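Local atomic coordinates of putative lipase (Bacteroides thetaiotaomicron VPI-5482, PDB entry 3BZW), a protein that probably hydrolyses ester bonds as an SGNH (GDSL) family lipase or acylhydrolase, possibly acting on lysophospholipids. Residues Ile32-Thr37 / Val94-Asn99; Gln162-Thr167 / Pro212-Asn217; Lys27-Ile32 / Val89-Val94. One frame throughout, in Å; residues are numbered along the deposited sequence.

Contact 1 (Ile32-Thr37 / Val94-Asn99). With ACT (acetate ion), chain G.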
loop_
_atom_site.group_PDB
_atom_site.type_symbol
_atom_site.label_atom_id
_atom_site.label_comp_id
_atom_site.label_asym_id
_atom_site.label_seq_id
_atom_site.Cartn_x
_atom_site.Cartn_y
_atom_site.Cartn_z
ATOM N N ILE A 32 -1.888 12.626 -39.688
ATOM C CA ILE A 32 -0.570 12.007 -39.654
ATOM C C ILE A 32 -0.633 10.642 -38.976
ATOM O O ILE A 32 -1.287 10.490 -37.942
ATOM C CB ILE A 32 0.419 12.934 -38.897
ATOM C CG1 ILE A 32 0.616 14.220 -39.703
ATOM C CG2 ILE A 32 1.750 12.221 -38.644
ATOM C CD1 ILE A 32 1.465 15.266 -39.011
ATOM N N GLY A 33 0.031 9.645 -39.560
ATOM C CA GLY A 33 0.013 8.323 -38.952
ATOM C C GLY A 33 0.562 7.155 -39.758
ATOM O O GLY A 33 1.522 7.297 -40.522
ATOM N N ASP A 34 -0.057 5.989 -39.578
ATOM C CA ASP A 34 0.372 4.771 -40.255
ATOM C C ASP A 34 -0.699 4.159 -41.159
ATOM O O ASP A 34 -1.539 4.867 -41.709
ATOM C CB ASP A 34 0.847 3.732 -39.225
ATOM C CG ASP A 34 -0.153 3.521 -38.095
ATOM O OD1 ASP A 34 -1.371 3.494 -38.365
ATOM O OD2 ASP A 34 0.282 3.371 -36.934
ATOM N N SER A 35 -0.667 2.837 -41.311
ATOM C CA SER A 35 -1.622 2.154 -42.183
ATOM C C SER A 35 -3.086 2.339 -41.802
ATOM O O SER A 35 -3.965 2.322 -42.667
ATOM C CB SER A 35 -1.297 0.659 -42.252
ATOM O OG SER A 35 -2.211 -0.022 -43.090
ATOM N N ILE A 36 -3.359 2.513 -40.516
ATOM C CA ILE A 36 -4.737 2.684 -40.075
ATOM C C ILE A 36 -5.297 4.015 -40.584
ATOM O O ILE A 36 -6.510 4.227 -40.606
ATOM C CB ILE A 36 -4.829 2.562 -38.532
ATOM C CG1 ILE A 36 -4.438 1.132 -38.128
ATOM C CG2 ILE A 36 -6.242 2.880 -38.050
ATOM C CD1 ILE A 36 -4.593 0.815 -36.652
ATOM N N THR A 37 -4.401 4.891 -41.027
ATOM C CA THR A 37 -4.777 6.194 -41.568
ATOM C C THR A 37 -4.564 6.225 -43.094
ATOM O O THR A 37 -5.258 6.946 -43.816
ATOM C CB THR A 37 -3.945 7.317 -40.896
ATOM O OG1 THR A 37 -4.388 7.488 -39.540
ATOM C CG2 THR A 37 -4.093 8.630 -41.648
ATOM N N VAL A 94 -2.546 13.400 -34.885
ATOM C CA VAL A 94 -1.406 12.496 -34.974
ATOM C C VAL A 94 -1.820 11.181 -34.318
ATOM O O VAL A 94 -2.024 11.117 -33.108
ATOM C CB VAL A 94 -0.179 13.077 -34.246
ATOM C CG1 VAL A 94 1.034 12.189 -34.485
ATOM C CG2 VAL A 94 0.090 14.502 -34.738
ATOM N N PHE A 95 -1.941 10.142 -35.138
ATOM C CA PHE A 95 -2.373 8.811 -34.710
ATOM C C PHE A 95 -1.206 7.883 -35.059
ATOM O O PHE A 95 -1.190 7.278 -36.127
ATOM C CB PHE A 95 -3.628 8.462 -35.522
ATOM C CG PHE A 95 -4.362 7.240 -35.055
ATOM C CD1 PHE A 95 -5.377 6.699 -35.841
ATOM C CD2 PHE A 95 -4.068 6.640 -33.837
ATOM C CE1 PHE A 95 -6.087 5.578 -35.421
ATOM C CE2 PHE A 95 -4.777 5.515 -33.407
ATOM C CZ PHE A 95 -5.784 4.987 -34.200
HETATM N N MSE A 96 -0.247 7.757 -34.145
HETATM C CA MSE A 96 0.960 6.981 -34.422
HETATM C C MSE A 96 1.544 6.255 -33.210
HETATM O O MSE A 96 1.325 6.658 -32.071
HETATM C CB MSE A 96 2.018 7.953 -34.960
HETATM C CG MSE A 96 3.301 7.327 -35.470
HETATM SE SE MSE A 96 3.107 6.749 -37.286
HETATM C CE MSE A 96 3.559 8.420 -38.178
ATOM N N GLY A 97 2.300 5.185 -33.461
ATOM C CA GLY A 97 2.933 4.479 -32.362
ATOM C C GLY A 97 2.827 2.969 -32.320
ATOM O O GLY A 97 3.704 2.304 -31.767
ATOM N N THR A 98 1.774 2.411 -32.901
ATOM C CA THR A 98 1.621 0.964 -32.860
ATOM C C THR A 98 2.787 0.247 -33.553
ATOM O O THR A 98 3.165 -0.858 -33.163
ATOM C CB THR A 98 0.261 0.528 -33.464
ATOM O OG1 THR A 98 -0.135 -0.714 -32.869
ATOM C CG2 THR A 98 0.357 0.354 -34.974
ATOM N N ASN A 99 3.375 0.883 -34.564
ATOM C CA ASN A 99 4.501 0.272 -35.261
ATOM C C ASN A 99 5.804 0.382 -34.462
ATOM O O ASN A 99 6.721 -0.421 -34.644
ATOM C CB ASN A 99 4.666 0.880 -36.658
ATOM C CG ASN A 99 3.564 0.446 -37.616
ATOM O OD1 ASN A 99 3.182 -0.725 -37.643
ATOM N ND2 ASN A 99 3.063 1.383 -38.417
HETATM C C ACT G . 0.490 -0.303 -39.710
HETATM O O ACT G . 0.464 -1.405 -40.228
HETATM O OXT ACT G . 1.124 0.598 -40.232
HETATM C CH3 ACT G . -0.274 -0.048 -38.435
HETATM O O HOH W 1 -2.697 5.948 -38.018
HETATM O O HOH W 2 2.717 3.621 -35.879
HETATM O O HOH W 3 -0.570 3.732 -34.223
#
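Asp34 meets Asn99 and Thr98 just past the ends of two parallel strands, beside an acetate probably from the crystallisation liquor, where a substrate carbonyl would probably lie. Its CB is 3.3 Å from Asn99 ND2 and also touches the acetate. With CG between the backbone N and the carbonyl carbon (chi1 50°), the carboxylate is set against the acetate methyl, 3.6 Å from CG. Asp34 OD1 accepts from Ile36 N at 3.1 Å, on the anti side of the carboxylate, closing an Asx turn around Ser35. Asp34 OD2 takes one proton from each of two waters, which accept in turn from the amides of Gly97, Thr98 and Asn99 at the start of helix 98-102. An alanine here would probably leave both waters without their acceptor and undo the Asx turn, since Ile36 N would lose Asp34 OD1. A third water accepts from Asp34 N and from Thr37 OG1, itself bonded to Tyr49, and donates to Phe95 O. On the strand side, a CB on Gly33 would clash with Phe95 O, and selenomethionine Met96 bends to bring CE 3.3 Å from Gly33 O. Asn99 ND2 donates to acetate OXT almost straight (2.8 Å, 175°) and Ser35 N adds a second bond at 3.1 Å. With Gly68 N, which also binds the ion, they probably form the oxyanion hole; His242, whose NE2 likewise binds it, is probably the base beside Ser35 of the Gly-Asp-Ser motif.

Contact 2 (Gln162-Thr167 / Pro212-Asn217)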
loop_
_atom_site.group_PDB
_atom_site.type_symbol
_atom_site.label_atom_id
_atom_site.label_comp_id
_atom_site.label_asym_id
_atom_site.label_seq_id
_atom_site.Cartn_x
_atom_site.Cartn_y
_atom_site.Cartn_z
ATOM N N GLN A 162 -4.457 23.892 -33.804
ATOM C CA GLN A 162 -4.948 22.903 -32.857
ATOM C C GLN A 162 -4.310 21.578 -33.282
ATOM O O GLN A 162 -4.606 21.065 -34.362
ATOM C CB GLN A 162 -6.471 22.797 -32.954
ATOM C CG GLN A 162 -7.097 21.769 -32.021
ATOM C CD GLN A 162 -6.786 22.052 -30.565
ATOM O OE1 GLN A 162 -5.727 21.675 -30.058
ATOM N NE2 GLN A 162 -7.700 22.732 -29.889
ATOM N N ILE A 163 -3.418 21.040 -32.451
ATOM C CA ILE A 163 -2.752 19.774 -32.757
ATOM C C ILE A 163 -3.103 18.771 -31.661
ATOM O O ILE A 163 -2.871 19.027 -30.477
ATOM C CB ILE A 163 -1.219 19.945 -32.817
ATOM C CG1 ILE A 163 -0.856 21.103 -33.753
ATOM C CG2 ILE A 163 -0.575 18.658 -33.314
ATOM C CD1 ILE A 163 0.630 21.444 -33.758
ATOM N N VAL A 164 -3.651 17.626 -32.056
ATOM C CA VAL A 164 -4.076 16.623 -31.085
ATOM C C VAL A 164 -3.446 15.254 -31.327
ATOM O O VAL A 164 -3.313 14.818 -32.472
ATOM C CB VAL A 164 -5.611 16.472 -31.125
ATOM C CG1 VAL A 164 -6.093 15.660 -29.928
ATOM C CG2 VAL A 164 -6.263 17.847 -31.161
ATOM N N LEU A 165 -3.064 14.581 -30.243
ATOM C CA LEU A 165 -2.466 13.253 -30.340
ATOM C C LEU A 165 -3.500 12.187 -29.995
ATOM O O LEU A 165 -4.310 12.373 -29.090
ATOM C CB LEU A 165 -1.293 13.112 -29.367
ATOM C CG LEU A 165 -0.179 14.154 -29.421
ATOM C CD1 LEU A 165 0.930 13.747 -28.460
ATOM C CD2 LEU A 165 0.349 14.265 -30.843
ATOM N N LEU A 166 -3.462 11.073 -30.718
ATOM C CA LEU A 166 -4.377 9.967 -30.461
ATOM C C LEU A 166 -3.532 8.760 -30.062
ATOM O O LEU A 166 -2.524 8.462 -30.705
ATOM C CB LEU A 166 -5.183 9.621 -31.718
ATOM C CG LEU A 166 -5.990 10.722 -32.410
ATOM C CD1 LEU A 166 -6.752 10.116 -33.587
ATOM C CD2 LEU A 166 -6.949 11.364 -31.431
ATOM N N THR A 167 -3.938 8.071 -29.002
ATOM C CA THR A 167 -3.205 6.895 -28.561
ATOM C C THR A 167 -3.524 5.708 -29.469
ATOM O O THR A 167 -4.622 5.606 -30.020
ATOM C CB THR A 167 -3.550 6.510 -27.100
ATOM O OG1 THR A 167 -4.972 6.434 -26.937
ATOM C CG2 THR A 167 -2.978 7.537 -26.127
ATOM N N PRO A 212 -3.003 18.518 -26.250
ATOM C CA PRO A 212 -4.131 17.650 -25.909
ATOM C C PRO A 212 -3.966 16.238 -26.459
ATOM O O PRO A 212 -3.408 16.035 -27.536
ATOM C CB PRO A 212 -5.328 18.383 -26.517
ATOM C CG PRO A 212 -4.728 19.070 -27.711
ATOM C CD PRO A 212 -3.419 19.595 -27.165
ATOM N N VAL A 213 -4.445 15.264 -25.698
ATOM C CA VAL A 213 -4.365 13.872 -26.113
ATOM C C VAL A 213 -5.730 13.229 -25.928
ATOM O O VAL A 213 -6.344 13.372 -24.877
ATOM C CB VAL A 213 -3.339 13.083 -25.261
ATOM C CG1 VAL A 213 -3.335 11.606 -25.680
ATOM C CG2 VAL A 213 -1.950 13.688 -25.417
ATOM N N ILE A 214 -6.211 12.553 -26.966
ATOM C CA ILE A 214 -7.476 11.840 -26.897
ATOM C C ILE A 214 -7.058 10.379 -26.729
ATOM O O ILE A 214 -6.370 9.822 -27.583
ATOM C CB ILE A 214 -8.304 12.021 -28.193
ATOM C CG1 ILE A 214 -8.780 13.474 -28.293
ATOM C CG2 ILE A 214 -9.500 11.068 -28.199
ATOM C CD1 ILE A 214 -9.626 13.762 -29.510
ATOM N N ASP A 215 -7.447 9.774 -25.611
ATOM C CA ASP A 215 -7.069 8.395 -25.325
ATOM C C ASP A 215 -7.912 7.408 -26.123
ATOM O O ASP A 215 -8.734 6.672 -25.570
ATOM C CB ASP A 215 -7.195 8.125 -23.823
ATOM C CG ASP A 215 -6.476 6.856 -23.393
ATOM O OD1 ASP A 215 -5.770 6.249 -24.228
ATOM O OD2 ASP A 215 -6.613 6.467 -22.216
ATOM N N PHE A 216 -7.680 7.409 -27.431
ATOM C CA PHE A 216 -8.372 6.558 -28.387
ATOM C C PHE A 216 -8.329 5.089 -27.968
ATOM O O PHE A 216 -9.302 4.351 -28.147
ATOM C CB PHE A 216 -7.722 6.736 -29.763
ATOM C CG PHE A 216 -8.704 6.925 -30.884
ATOM C CD1 PHE A 216 -9.831 7.728 -30.718
ATOM C CD2 PHE A 216 -8.483 6.333 -32.125
ATOM C CE1 PHE A 216 -10.719 7.939 -31.765
ATOM C CE2 PHE A 216 -9.367 6.538 -33.183
ATOM C CZ PHE A 216 -10.487 7.343 -33.002
ATOM N N ASN A 217 -7.193 4.679 -27.411
ATOM C CA ASN A 217 -6.989 3.310 -26.948
ATOM C C ASN A 217 -8.150 2.855 -26.070
ATOM O O ASN A 217 -8.589 1.704 -26.147
ATOM C CB ASN A 217 -5.678 3.229 -26.167
ATOM C CG ASN A 217 -5.377 1.829 -25.666
ATOM O OD1 ASN A 217 -5.697 1.483 -24.530
ATOM N ND2 ASN A 217 -4.764 1.012 -26.520
#
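One border of the five-stranded parallel sheet is formed where Leu165 pairs with Val213 and Leu166 with Ile214, joining strand 162-166 to the short outermost strand 213-214. Leu165 N donates to Pro212 O at 3.1 Å, and Leu165 O receives Ile214 N at 2.9 Å. The third bond, from Thr167 N to Ile214 O, is weak. On one face Leu166 and Ile214 run side by side in the same direction, with Leu166 CD2 3.6 Å from Ile214 CB, while Val164 CG1 crosses to Ile214 CG1; helix 245-258 covers this side. Leu165 and Val213 occupy the other face, where helix 195-210 packs on Leu165. Pro212, lacking an amide hydrogen, instead places ring atom CG 3.3 Å from Ile163 O of the neighbouring strand.

The polar work is done past the strand ends. Thr167 OG1 sits between its own backbone N and carbonyl carbon (chi1 51°), a setting that turns the hydroxyl toward segment 212-217. There it accepts a nearly straight bond from Asn217 N (2.9 Å, 173°) and gives its proton to the anti lone pair of Asp215 OD1 at 2.8 Å. The other oxygen, Asp215 OD2, forms a salt bridge with Lys203, so the carboxylate joins the hydroxyl to helix 195-210. Thr167 O, 3.3 Å from Phe216 CB, stays buried without a hydrogen-bond partner in the model. Asp215 is also the centre of an inverse gamma turn, which bends the chain from strand into helix 216-219. Phe216 then lies with Leu166 CD1 over one face of its ring. A parallel sheet of strand order 2-1-3-4-5 with helices on both faces is the three-layer alpha/beta/alpha arrangement that SGNH hydrolases share.

Contact 3 (Lys27-Ile32 / Val89-Val94)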
loop_
_atom_site.group_PDB
_atom_site.type_symbol
_atom_site.label_atom_id
_atom_site.label_comp_id
_atom_site.label_asym_id
_atom_site.label_seq_id
_atom_site.Cartn_x
_atom_site.Cartn_y
_atom_site.Cartn_z
ATOM N N LYS A 27 -13.861 22.387 -41.286
ATOM C CA LYS A 27 -12.435 22.671 -41.187
ATOM C C LYS A 27 -11.566 21.747 -42.036
ATOM O O LYS A 27 -12.020 20.708 -42.515
ATOM C CB LYS A 27 -11.987 22.592 -39.726
ATOM C CG LYS A 27 -12.741 23.534 -38.796
ATOM C CD LYS A 27 -12.632 24.986 -39.241
ATOM C CE LYS A 27 -13.385 25.898 -38.282
ATOM N NZ LYS A 27 -13.465 27.302 -38.783
ATOM N N LYS A 28 -10.313 22.144 -42.226
ATOM C CA LYS A 28 -9.379 21.346 -43.002
ATOM C C LYS A 28 -8.398 20.730 -42.016
ATOM O O LYS A 28 -7.735 21.438 -41.256
ATOM C CB LYS A 28 -8.677 22.231 -44.031
ATOM C CG LYS A 28 -9.703 22.971 -44.886
ATOM C CD LYS A 28 -9.162 23.434 -46.211
ATOM C CE LYS A 28 -10.293 24.045 -47.033
ATOM N NZ LYS A 28 -9.854 24.405 -48.405
ATOM N N VAL A 29 -8.319 19.404 -42.028
ATOM C CA VAL A 29 -7.466 18.687 -41.090
ATOM C C VAL A 29 -6.381 17.817 -41.709
ATOM O O VAL A 29 -6.609 17.110 -42.692
ATOM C CB VAL A 29 -8.329 17.790 -40.163
ATOM C CG1 VAL A 29 -7.438 17.055 -39.173
ATOM C CG2 VAL A 29 -9.361 18.640 -39.427
ATOM N N GLY A 30 -5.194 17.875 -41.117
ATOM C CA GLY A 30 -4.094 17.057 -41.587
ATOM C C GLY A 30 -4.065 15.797 -40.744
ATOM O O GLY A 30 -4.110 15.877 -39.517
ATOM N N TYR A 31 -4.004 14.634 -41.384
ATOM C CA TYR A 31 -3.977 13.374 -40.647
ATOM C C TYR A 31 -2.631 12.672 -40.789
ATOM O O TYR A 31 -2.279 12.179 -41.862
ATOM C CB TYR A 31 -5.098 12.450 -41.131
ATOM C CG TYR A 31 -6.496 13.004 -40.927
ATOM C CD1 TYR A 31 -7.092 13.831 -41.881
ATOM C CD2 TYR A 31 -7.228 12.683 -39.787
ATOM C CE1 TYR A 31 -8.391 14.322 -41.704
ATOM C CE2 TYR A 31 -8.519 13.167 -39.596
ATOM C CZ TYR A 31 -9.098 13.983 -40.556
ATOM O OH TYR A 31 -10.384 14.437 -40.371
ATOM N N ILE A 32 -1.888 12.626 -39.688
ATOM C CA ILE A 32 -0.570 12.007 -39.654
ATOM C C ILE A 32 -0.633 10.642 -38.976
ATOM O O ILE A 32 -1.287 10.490 -37.942
ATOM C CB ILE A 32 0.419 12.934 -38.897
ATOM C CG1 ILE A 32 0.616 14.220 -39.703
ATOM C CG2 ILE A 32 1.750 12.221 -38.644
ATOM C CD1 ILE A 32 1.465 15.266 -39.011
ATOM N N VAL A 89 -4.480 24.268 -43.951
ATOM C CA VAL A 89 -4.754 23.456 -42.765
ATOM C C VAL A 89 -5.169 24.235 -41.516
ATOM O O VAL A 89 -4.607 25.290 -41.207
ATOM C CB VAL A 89 -3.543 22.539 -42.438
ATOM C CG1 VAL A 89 -2.408 23.350 -41.834
ATOM C CG2 VAL A 89 -3.981 21.412 -41.512
ATOM N N ASP A 90 -6.169 23.705 -40.812
ATOM C CA ASP A 90 -6.695 24.319 -39.592
ATOM C C ASP A 90 -6.312 23.549 -38.337
ATOM O O ASP A 90 -6.083 24.138 -37.284
ATOM C CB ASP A 90 -8.223 24.406 -39.647
ATOM C CG ASP A 90 -8.714 25.279 -40.771
ATOM O OD1 ASP A 90 -8.214 26.417 -40.892
ATOM O OD2 ASP A 90 -9.603 24.830 -41.526
ATOM N N ALA A 91 -6.267 22.228 -38.443
ATOM C CA ALA A 91 -5.919 21.393 -37.297
ATOM C C ALA A 91 -5.151 20.160 -37.754
ATOM O O ALA A 91 -5.132 19.829 -38.940
ATOM C CB ALA A 91 -7.182 20.985 -36.545
ATOM N N ILE A 92 -4.529 19.480 -36.800
ATOM C CA ILE A 92 -3.730 18.299 -37.096
ATOM C C ILE A 92 -3.937 17.186 -36.081
ATOM O O ILE A 92 -3.900 17.419 -34.873
ATOM C CB ILE A 92 -2.228 18.653 -37.103
ATOM C CG1 ILE A 92 -1.969 19.753 -38.130
ATOM C CG2 ILE A 92 -1.388 17.411 -37.413
ATOM C CD1 ILE A 92 -0.548 20.234 -38.145
ATOM N N LEU A 93 -4.164 15.979 -36.584
ATOM C CA LEU A 93 -4.328 14.811 -35.730
ATOM C C LEU A 93 -3.141 13.885 -35.970
ATOM O O LEU A 93 -2.765 13.625 -37.119
ATOM C CB LEU A 93 -5.624 14.062 -36.051
ATOM C CG LEU A 93 -6.961 14.766 -35.813
ATOM C CD1 LEU A 93 -8.090 13.769 -36.042
ATOM C CD2 LEU A 93 -7.027 15.315 -34.396
ATOM N N VAL A 94 -2.546 13.400 -34.885
ATOM C CA VAL A 94 -1.406 12.496 -34.974
ATOM C C VAL A 94 -1.820 11.181 -34.318
ATOM O O VAL A 94 -2.024 11.117 -33.108
ATOM C CB VAL A 94 -0.179 13.077 -34.246
ATOM C CG1 VAL A 94 1.034 12.189 -34.485
ATOM C CG2 VAL A 94 0.090 14.502 -34.738
#
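Asp90 grips the beginning of strand 28-32 through both its side chain and its backbone. Its OD2 accepts from Lys28 N at 2.9 Å, on the anti side of the carboxylate, and CG lies beside the aspartate's own backbone N (chi1 -63°), which turns OD2 to face the Lys28 N-H. Lys28 O in turn receives two amides, Asp90 N at 2.8 Å and Ala91 N at 3.3 Å, so the segment 89-94 enters the sheet held at both polar ends of one residue. Lys27 CB and Lys28 CB pass the same carboxylate oxygen; Lys27 NZ, 5.3 Å from Asp90 OD2, would probably favour the ionised acid without forming a salt bridge.

From there the strands run parallel, 22° apart, as two inner strands of the alpha/beta/alpha sandwich, with Gly30 N, Leu93 N and Ile32 N donating in alternation to Ala91 O, Gly30 O and Leu93 O. Side chains split between two faces. On one, Tyr31 and Leu93 point the same way, ring atom CE2 of Tyr31 being 3.6 Å from Leu93 CD1, while Val29 CG1 sits 3.7 Å above one face of that ring, offset toward its rim. On the other, Ile32 CD1 crosses Ile92 CG2 at 3.9 Å, and Val89 CG2 leans over the side-chain-less Gly30. Farther out, Trp50 meets the Tyr31 ring at about 45°, helix 74-85 backs Ile32 and Ile92, and Lys161 NZ donates to Val89 O.

In the fold
Strand 91-95 unites the three contacts, since contacts 1 and 3 use it directly and contact 2 begins on its neighbour 162-166. Contacts 1 and 3 follow one another along the same strand pair, sharing Ile32 and Val94, their centres about 14 Å apart; contact 2 has its centre about 12 Å from each of theirs. Val94 N gives to Val164 O at 2.9 Å and Leu166 N to Val94 O at 2.8 Å, both probable hydrogen bonds. Beyond the strands, Phe95 and Phe216 stack edge-to-face, linking contact 2 to contact 1. Contact 1 alone reaches the acetate in the probable active site; contact 3 extends from there toward the amino-terminal ends of the strands.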